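Local coordinates for Alpha/beta hydrolase (Paenibacillus sp. VTT E-133280, PDB 6TJ2), which probably hydrolyses methyl salicylate to salicylic acid, as a secreted bacterial esterase resembling tobacco salicylic acid binding protein 2, at residues V90-I95 with G119-Q124. Sequence-based numbering, arbitrary orientation.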
# COMPACT_ATOMS: atom_id res chain seq x y z
N VAL A 90 8.83 -35.85 -3.56
CA VAL A 90 8.08 -35.38 -4.74
C VAL A 90 8.81 -34.23 -5.43
O VAL A 90 9.48 -33.42 -4.76
CB VAL A 90 6.63 -35.00 -4.37
CG1 VAL A 90 6.60 -33.69 -3.60
CG2 VAL A 90 5.78 -34.91 -5.58
N THR A 91 8.71 -34.21 -6.77
CA THR A 91 9.30 -33.14 -7.59
C THR A 91 8.24 -32.20 -8.15
O THR A 91 7.06 -32.52 -8.21
CB THR A 91 10.11 -33.71 -8.75
OG1 THR A 91 9.19 -34.31 -9.65
CG2 THR A 91 11.13 -34.72 -8.25
N HIS A 92 8.70 -31.06 -8.61
CA HIS A 92 7.77 -30.09 -9.27
C HIS A 92 7.15 -30.71 -10.51
O HIS A 92 5.94 -30.50 -10.78
CB HIS A 92 8.53 -28.77 -9.63
CG HIS A 92 7.60 -27.59 -9.65
ND1 HIS A 92 6.79 -27.34 -10.72
CD2 HIS A 92 7.41 -26.64 -8.73
CE1 HIS A 92 6.15 -26.21 -10.49
NE2 HIS A 92 6.44 -25.78 -9.24
N GLU A 93 7.89 -31.51 -11.26
CA GLU A 93 7.35 -32.17 -12.46
C GLU A 93 6.22 -33.12 -12.05
O GLU A 93 5.22 -33.17 -12.74
CB GLU A 93 8.48 -32.90 -13.14
CG GLU A 93 8.05 -33.67 -14.36
CD GLU A 93 9.19 -34.36 -15.08
OE1 GLU A 93 10.36 -33.93 -14.92
OE2 GLU A 93 8.87 -35.25 -15.90
N GLN A 94 6.39 -33.86 -10.97
CA GLN A 94 5.35 -34.82 -10.54
C GLN A 94 4.11 -34.04 -10.09
O GLN A 94 2.97 -34.46 -10.37
CB GLN A 94 5.86 -35.71 -9.41
CG GLN A 94 6.85 -36.79 -9.88
CD GLN A 94 7.51 -37.46 -8.71
OE1 GLN A 94 7.90 -36.88 -7.72
NE2 GLN A 94 7.61 -38.79 -8.82
N ILE A 95 4.29 -32.93 -9.37
CA ILE A 95 3.11 -32.09 -8.95
C ILE A 95 2.42 -31.59 -10.21
O ILE A 95 1.16 -31.70 -10.32
CB ILE A 95 3.62 -30.95 -8.06
CG1 ILE A 95 4.04 -31.50 -6.70
CG2 ILE A 95 2.55 -29.87 -7.96
CD1 ILE A 95 4.71 -30.50 -5.80
N GLY A 119 1.51 -22.44 -5.18
CA GLY A 119 0.60 -22.71 -6.27
C GLY A 119 0.75 -21.80 -7.47
O GLY A 119 0.40 -22.22 -8.58
N GLY A 120 1.30 -20.59 -7.29
CA GLY A 120 1.63 -19.78 -8.47
C GLY A 120 2.62 -20.44 -9.40
O GLY A 120 2.49 -20.34 -10.63
N SER A 121 3.60 -21.13 -8.84
CA SER A 121 4.58 -21.84 -9.68
C SER A 121 3.93 -23.02 -10.40
O SER A 121 4.29 -23.30 -11.58
CB SER A 121 5.80 -22.27 -8.93
OG SER A 121 5.55 -23.34 -8.05
N VAL A 122 2.97 -23.65 -9.78
CA VAL A 122 2.22 -24.78 -10.35
C VAL A 122 1.30 -24.29 -11.46
O VAL A 122 1.22 -24.93 -12.53
CB VAL A 122 1.47 -25.53 -9.26
CG1 VAL A 122 0.69 -26.69 -9.88
CG2 VAL A 122 2.43 -26.04 -8.18
N ILE A 123 0.61 -23.16 -11.29
CA ILE A 123 -0.22 -22.67 -12.41
C ILE A 123 0.66 -22.29 -13.59
O ILE A 123 0.24 -22.45 -14.76
CB ILE A 123 -1.24 -21.59 -12.04
CG1 ILE A 123 -0.59 -20.25 -11.73
CG2 ILE A 123 -2.11 -22.11 -10.90
CD1 ILE A 123 -1.54 -19.23 -11.13
N GLN A 124 1.90 -21.77 -13.34
CA GLN A 124 2.81 -21.49 -14.47
C GLN A 124 3.11 -22.77 -15.24
O GLN A 124 3.01 -22.79 -16.48
CB GLN A 124 4.08 -20.84 -13.97
CG GLN A 124 3.92 -19.41 -13.46
CD GLN A 124 5.20 -18.95 -12.82
OE1 GLN A 124 5.75 -19.64 -11.94
NE2 GLN A 124 5.74 -17.81 -13.28
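A buried histidine reaches from the start of one helix to a serine in the first turn of another: His-92 NE2 donates to Ser-121 OG at 2.9 Å. The bond is nearly straight, 169° at the hydrogen, and OG lies almost in the imidazole plane, so the ring meets the serine with its edge. With CG anti to the backbone N (chi1 -152°), the His-92 side chain carries NE2 to helix 119-129 although its CB does not face that helix. Ser-121 OG in turn donates to Phe-118 O, so the hydroxyl accepts from one residue and gives to another, and the Phe-118 ring meets the imidazole with the planes about 70° apart. Helix 119-129 follows strand 111-117 of the parallel sheet through a turn that fits the GxSxG nucleophile elbow of alpha/beta hydrolases, to which Gly-119 belongs; Ser-121 sits just after this turn. Beside the polar bond, Ile-95 CG2 packs on Val-122 CG2 at 3.8 Å, the two side chains crossing each other. Helix 92-105 begins with a capping box: Gln-94 N donates to Thr-91 OG1 (3.1 Å), while Thr-91 N donates to a lone pair of Gln-94 OE1 (2.9 Å) in the carbonyl plane.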